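Local coordinates for protein condensin complex subunit 3 (Schizosaccharomyces pombe, PDB 5OQR) that serves as a regulatory subunit of condensin, the complex required for turning interphase chromatin into mitotic-like condensed chromosomes, at residues Y342-Y347 with L385-N390; F361-L366 with D399-L404. One frame throughout, in Å; residues are numbered along the deposited sequence.

Interaction 1 of 2, residues Y342-Y347 with L385-N390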
loop_
_atom_site.group_PDB
_atom_site.type_symbol
_atom_site.label_atom_id
_atom_site.label_comp_id
_atom_site.label_asym_id
_atom_site.label_seq_id
_atom_site.Cartn_x
_atom_site.Cartn_y
_atom_site.Cartn_z
ATOM N N TYR A 342 4.528 -38.070 11.858
ATOM C CA TYR A 342 4.664 -37.477 10.529
ATOM C C TYR A 342 5.906 -36.601 10.440
ATOM O O TYR A 342 6.596 -36.590 9.415
ATOM C CB TYR A 342 3.421 -36.659 10.184
ATOM C CG TYR A 342 2.131 -37.443 10.180
ATOM C CD1 TYR A 342 2.096 -38.767 9.765
ATOM C CD2 TYR A 342 0.944 -36.854 10.592
ATOM C CE1 TYR A 342 0.915 -39.480 9.760
ATOM C CE2 TYR A 342 -0.237 -37.558 10.592
ATOM C CZ TYR A 342 -0.248 -38.870 10.174
ATOM O OH TYR A 342 -1.432 -39.568 10.177
ATOM N N ILE A 343 6.199 -35.849 11.500
ATOM C CA ILE A 343 7.404 -35.026 11.517
ATOM C C ILE A 343 8.646 -35.904 11.442
ATOM O O ILE A 343 9.605 -35.589 10.728
ATOM C CB ILE A 343 7.415 -34.129 12.770
ATOM C CG1 ILE A 343 6.304 -33.084 12.676
ATOM C CG2 ILE A 343 8.773 -33.447 12.947
ATOM C CD1 ILE A 343 6.093 -32.271 13.943
ATOM N N GLU A 344 8.650 -37.022 12.171
ATOM C CA GLU A 344 9.854 -37.842 12.243
ATOM C C GLU A 344 10.130 -38.568 10.931
ATOM O O GLU A 344 11.294 -38.744 10.560
ATOM C CB GLU A 344 9.749 -38.826 13.404
ATOM C CG GLU A 344 9.792 -38.130 14.755
ATOM C CD GLU A 344 10.539 -38.910 15.808
ATOM O OE1 GLU A 344 9.900 -39.735 16.494
ATOM O OE2 GLU A 344 11.764 -38.700 15.949
ATOM N N ARG A 345 9.088 -38.985 10.209
ATOM C CA ARG A 345 9.300 -39.486 8.856
ATOM C C ARG A 345 9.990 -38.440 7.996
ATOM O O ARG A 345 10.845 -38.770 7.166
ATOM C CB ARG A 345 7.970 -39.883 8.213
ATOM C CG ARG A 345 7.261 -41.040 8.871
ATOM C CD ARG A 345 6.041 -41.456 8.067
ATOM N NE ARG A 345 6.389 -42.252 6.890
ATOM C CZ ARG A 345 6.367 -41.817 5.633
ATOM N NH1 ARG A 345 6.003 -40.574 5.343
ATOM N NH2 ARG A 345 6.704 -42.641 4.650
ATOM N N GLN A 346 9.626 -37.169 8.176
ATOM C CA GLN A 346 10.163 -36.115 7.328
ATOM C C GLN A 346 11.625 -35.829 7.641
ATOM O O GLN A 346 12.378 -35.426 6.748
ATOM C CB GLN A 346 9.318 -34.849 7.487
ATOM C CG GLN A 346 9.262 -33.975 6.247
ATOM C CD GLN A 346 8.631 -34.675 5.058
ATOM O OE1 GLN A 346 9.144 -34.609 3.944
ATOM N NE2 GLN A 346 7.512 -35.345 5.289
ATOM N N TYR A 347 12.048 -36.026 8.892
ATOM C CA TYR A 347 13.465 -35.905 9.223
ATOM C C TYR A 347 14.319 -36.784 8.322
ATOM O O TYR A 347 15.418 -36.390 7.915
ATOM C CB TYR A 347 13.706 -36.288 10.682
ATOM C CG TYR A 347 13.163 -35.329 11.708
ATOM C CD1 TYR A 347 13.156 -33.959 11.485
ATOM C CD2 TYR A 347 12.667 -35.797 12.913
ATOM C CE1 TYR A 347 12.663 -33.089 12.432
ATOM C CE2 TYR A 347 12.173 -34.943 13.859
ATOM C CZ TYR A 347 12.174 -33.590 13.616
ATOM O OH TYR A 347 11.679 -32.742 14.570
ATOM N N LEU A 385 7.519 -33.959 23.026
ATOM C CA LEU A 385 8.617 -33.372 23.784
ATOM C C LEU A 385 9.881 -34.210 23.644
ATOM O O LEU A 385 10.976 -33.677 23.433
ATOM C CB LEU A 385 8.216 -33.236 25.252
ATOM C CG LEU A 385 9.265 -32.630 26.183
ATOM C CD1 LEU A 385 9.612 -31.218 25.755
ATOM C CD2 LEU A 385 8.764 -32.647 27.612
ATOM N N LYS A 386 9.746 -35.532 23.762
ATOM C CA LYS A 386 10.884 -36.418 23.549
ATOM C C LYS A 386 11.462 -36.236 22.154
ATOM O O LYS A 386 12.677 -36.085 21.985
ATOM C CB LYS A 386 10.457 -37.868 23.757
ATOM C CG LYS A 386 11.151 -38.569 24.900
ATOM C CD LYS A 386 10.644 -39.991 25.010
ATOM C CE LYS A 386 11.348 -40.755 26.106
ATOM N NZ LYS A 386 10.512 -41.896 26.569
ATOM N N SER A 387 10.601 -36.259 21.135
ATOM C CA SER A 387 11.066 -36.091 19.763
ATOM C C SER A 387 11.828 -34.783 19.599
ATOM O O SER A 387 12.928 -34.757 19.037
ATOM C CB SER A 387 9.878 -36.151 18.803
ATOM O OG SER A 387 10.301 -36.022 17.459
ATOM N N LEU A 388 11.257 -33.681 20.089
ATOM C CA LEU A 388 11.937 -32.395 19.997
ATOM C C LEU A 388 13.227 -32.401 20.802
ATOM O O LEU A 388 14.266 -31.924 20.331
ATOM C CB LEU A 388 11.009 -31.280 20.479
ATOM C CG LEU A 388 9.719 -31.106 19.676
ATOM C CD1 LEU A 388 8.774 -30.158 20.386
ATOM C CD2 LEU A 388 10.023 -30.607 18.277
ATOM N N THR A 389 13.184 -32.945 22.018
ATOM C CA THR A 389 14.389 -33.037 22.834
ATOM C C THR A 389 15.483 -33.811 22.111
ATOM O O THR A 389 16.671 -33.498 22.250
ATOM C CB THR A 389 14.067 -33.702 24.169
ATOM O OG1 THR A 389 12.965 -33.030 24.789
ATOM C CG2 THR A 389 15.272 -33.654 25.097
ATOM N N ASN A 390 15.103 -34.826 21.337
ATOM C CA ASN A 390 16.090 -35.619 20.616
ATOM C C ASN A 390 16.604 -34.881 19.388
ATOM O O ASN A 390 17.815 -34.827 19.151
ATOM C CB ASN A 390 15.485 -36.965 20.213
ATOM C CG ASN A 390 16.406 -37.772 19.319
ATOM O OD1 ASN A 390 17.343 -38.414 19.790
ATOM N ND2 ASN A 390 16.143 -37.742 18.017
HETATM O O HOH W 1 14.136 -36.961 16.762
#
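Glu344 reaches from helix 336-348 to Ser387 on helix 378-394. Its CB is directed at the facing helix, and the chain bends at chi2 (-143°), with CG, CD and the carboxylate passing beside Ser387 OG. CG comes first, 3.5 Å from Ser387 OG. The next atom, CD, lies 3.3 Å from the same OG and more loosely beside Ser387 CB. At the tip the two oxygens differ: OE1 stays 3.9 Å from Ser387 OG, whereas OE2 comes closer, 3.4 Å from Ser387 OG, and also accepts a hydrogen bond from a water at 3.1 Å. Asn390 ND2 donates to that water too, though this leg is suspiciously short and its length doubtful, and the water gives a second, weak hydrogen bond to Ser387 O. The water thus appears to link the two helices. Such side-by-side placing of helices that are next but one in the chain belongs to the alpha-solenoid built from HEAT repeats, and residues 385-390 fall in HEAT repeat 6. Here the backbones stay well apart, with CA atoms of Glu344 and Ser387 7.8 Å from each other, and side chains and water span the distance. Swapping Glu344 for alanine would probably cost the water an acceptor and leave a gap beside Ser387 OG. The serine hydroxyl is swung toward helix 336-348 by a chi1 of -179°, which sets OG opposite the backbone N. It also meets Tyr347, at the ring edge and near the ring plane, with CE2 4.2 Å from Ser387 OG. One face of this ring has Ile343 O above it, offset toward the rim, while the phenol OH is hydrogen-bonded to His405 on helix 399-412.

Interaction 2 of 2, residues F361-L366 with D399-L404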
loop_
_atom_site.group_PDB
_atom_site.type_symbol
_atom_site.label_atom_id
_atom_site.label_comp_id
_atom_site.label_asym_id
_atom_site.label_seq_id
_atom_site.Cartn_x
_atom_site.Cartn_y
_atom_site.Cartn_z
ATOM N N PHE A 361 10.615 -27.088 4.422
ATOM C CA PHE A 361 9.335 -26.399 4.329
ATOM C C PHE A 361 8.209 -27.248 4.903
ATOM O O PHE A 361 7.334 -26.731 5.606
ATOM C CB PHE A 361 9.052 -26.037 2.872
ATOM C CG PHE A 361 7.842 -25.172 2.684
ATOM C CD1 PHE A 361 7.874 -23.831 3.025
ATOM C CD2 PHE A 361 6.675 -25.695 2.157
ATOM C CE1 PHE A 361 6.764 -23.032 2.853
ATOM C CE2 PHE A 361 5.562 -24.899 1.981
ATOM C CZ PHE A 361 5.607 -23.566 2.330
ATOM N N ILE A 362 8.218 -28.552 4.620
ATOM C CA ILE A 362 7.179 -29.440 5.137
ATOM C C ILE A 362 7.230 -29.487 6.659
ATOM O O ILE A 362 6.207 -29.352 7.337
ATOM C CB ILE A 362 7.327 -30.845 4.525
ATOM C CG1 ILE A 362 7.091 -30.788 3.016
ATOM C CG2 ILE A 362 6.354 -31.828 5.170
ATOM C CD1 ILE A 362 7.532 -32.029 2.276
ATOM N N ILE A 363 8.424 -29.695 7.217
ATOM C CA ILE A 363 8.572 -29.724 8.670
ATOM C C ILE A 363 8.108 -28.405 9.272
ATOM O O ILE A 363 7.453 -28.379 10.320
ATOM C CB ILE A 363 10.031 -30.044 9.047
ATOM C CG1 ILE A 363 10.374 -31.478 8.637
ATOM C CG2 ILE A 363 10.267 -29.851 10.546
ATOM C CD1 ILE A 363 11.853 -31.792 8.663
ATOM N N GLU A 364 8.441 -27.292 8.619
ATOM C CA GLU A 364 7.981 -25.984 9.072
ATOM C C GLU A 364 6.464 -25.958 9.221
ATOM O O GLU A 364 5.935 -25.511 10.244
ATOM C CB GLU A 364 8.449 -24.916 8.087
ATOM C CG GLU A 364 8.173 -23.495 8.517
ATOM C CD GLU A 364 8.767 -22.486 7.554
ATOM O OE1 GLU A 364 8.132 -21.436 7.315
ATOM O OE2 GLU A 364 9.866 -22.752 7.025
ATOM N N GLN A 365 5.748 -26.449 8.212
ATOM C CA GLN A 365 4.290 -26.452 8.273
ATOM C C GLN A 365 3.783 -27.329 9.410
ATOM O O GLN A 365 2.815 -26.972 10.093
ATOM C CB GLN A 365 3.712 -26.918 6.935
ATOM C CG GLN A 365 4.126 -26.064 5.746
ATOM C CD GLN A 365 4.016 -24.578 6.029
ATOM O OE1 GLN A 365 3.031 -24.116 6.599
ATOM N NE2 GLN A 365 5.039 -23.824 5.647
ATOM N N LEU A 366 4.419 -28.481 9.633
ATOM C CA LEU A 366 3.964 -29.380 10.687
ATOM C C LEU A 366 4.185 -28.771 12.065
ATOM O O LEU A 366 3.364 -28.953 12.970
ATOM C CB LEU A 366 4.681 -30.725 10.572
ATOM C CG LEU A 366 4.419 -31.533 9.299
ATOM C CD1 LEU A 366 5.195 -32.837 9.339
ATOM C CD2 LEU A 366 2.936 -31.805 9.111
ATOM N N ASP A 399 19.030 -23.110 10.696
ATOM C CA ASP A 399 18.644 -22.008 11.569
ATOM C C ASP A 399 17.160 -21.690 11.442
ATOM O O ASP A 399 16.542 -21.205 12.398
ATOM C CB ASP A 399 19.481 -20.768 11.252
ATOM C CG ASP A 399 19.359 -19.691 12.314
ATOM O OD1 ASP A 399 19.375 -20.033 13.515
ATOM O OD2 ASP A 399 19.243 -18.502 11.950
ATOM N N SER A 400 16.569 -21.964 10.277
ATOM C CA SER A 400 15.160 -21.651 10.066
ATOM C C SER A 400 14.265 -22.472 10.985
ATOM O O SER A 400 13.324 -21.940 11.584
ATOM C CB SER A 400 14.791 -21.892 8.603
ATOM O OG SER A 400 15.232 -23.168 8.171
ATOM N N LEU A 401 14.542 -23.772 11.111
ATOM C CA LEU A 401 13.695 -24.648 11.908
ATOM C C LEU A 401 14.047 -24.629 13.388
ATOM O O LEU A 401 13.203 -24.989 14.212
ATOM C CB LEU A 401 13.781 -26.081 11.379
ATOM C CG LEU A 401 13.232 -26.304 9.968
ATOM C CD1 LEU A 401 13.555 -27.702 9.488
ATOM C CD2 LEU A 401 11.734 -26.071 9.925
ATOM N N ILE A 402 15.264 -24.213 13.745
ATOM C CA ILE A 402 15.661 -24.181 15.151
ATOM C C ILE A 402 14.661 -23.382 15.975
ATOM O O ILE A 402 14.262 -23.798 17.070
ATOM C CB ILE A 402 17.088 -23.613 15.287
ATOM C CG1 ILE A 402 18.112 -24.651 14.821
ATOM C CG2 ILE A 402 17.371 -23.181 16.733
ATOM C CD1 ILE A 402 19.542 -24.153 14.794
ATOM N N SER A 403 14.244 -22.221 15.470
ATOM C CA SER A 403 13.376 -21.344 16.248
ATOM C C SER A 403 12.031 -22.001 16.517
ATOM O O SER A 403 11.547 -22.010 17.654
ATOM C CB SER A 403 13.192 -20.017 15.515
ATOM O OG SER A 403 14.445 -19.454 15.172
ATOM N N LEU A 404 11.403 -22.553 15.478
ATOM C CA LEU A 404 10.108 -23.198 15.659
ATOM C C LEU A 404 10.207 -24.421 16.562
ATOM O O LEU A 404 9.272 -24.709 17.317
ATOM C CB LEU A 404 9.526 -23.584 14.301
ATOM C CG LEU A 404 9.119 -22.419 13.395
ATOM C CD1 LEU A 404 8.650 -22.940 12.051
ATOM C CD2 LEU A 404 8.032 -21.572 14.037
#
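Leu401 of helix 399-412 packs its forked end against Ile363 and Glu364 of helix 356-372. Its CB does not aim directly at the other helix, but with CG anti to the carbonyl carbon (chi1 -65°) the two methyls are carried across. Both sit 4.1 Å from Ile363 CG2, CD1 and CD2 alike, so the branch methyl of the isoleucine faces the fork, and the two side chains cross at about a right angle. CD2 reaches further, down to the backbone: it lies 3.7 Å from Glu364 N and nearly as close to Glu364 CA, with Glu364 CB 3.9 Å away. Leu401 O accepts a hydrogen bond from His405 ND1, one turn on in the same helix. Ile402 and Ser403, the next two residues, have their side chains against helix 457-471, on another side of helix 399-412. Leu404 brings the chain back to the contact. Its CB is directed at helix 356-372, and the single methyl CD1 makes the approach, 3.6 Å from Glu364 CG, with Glu364 O rather looser at 4.2 Å. The glutamate therefore acts here through its aliphatic stem: CB meets one leucine and CG the other. CG stands anti to its own amide nitrogen (chi1 -173°); the chain stays extended beyond CG, and the carboxylate takes no part in the contact with the two leucines. All the touching groups across this interface are apolar or backbone atoms. The axes of the two short segments run 12° from parallel and come within 10.2 Å. Near-parallel helices, next but one in sequence and packed through leucine and isoleucine side chains and the aliphatic stem of a glutamate, are what stacking within one layer of a HEAT-type alpha-solenoid looks like; residues 399-404 lie in HEAT repeat 6.

How the interactions relate
The centres of interactions 1 and 2 lie 12 Å apart, and their segments alternate along the chain: 342-347, 361-366, 385-390, 399-404. Each contact therefore joins helices that are next but one, and the two sets interlock. Helices 336-348 and 356-372 bind them directly. Ile343 CG1 packs 3.5 Å from Leu366 CD1, Gln346 CG 3.6 Å from Ile363 CG1, and Tyr347 CD1 3.8 Å from Ile363 CD1. Tyr347 and Ile363 thus each serve a contact of their own and also meet one another. Between the second segments, Leu388 touches His405 and Leu409 of helix 399-412. His405 also ties the two together, hydrogen-bonding Tyr347 OH of interaction 1 and Leu401 O of interaction 2.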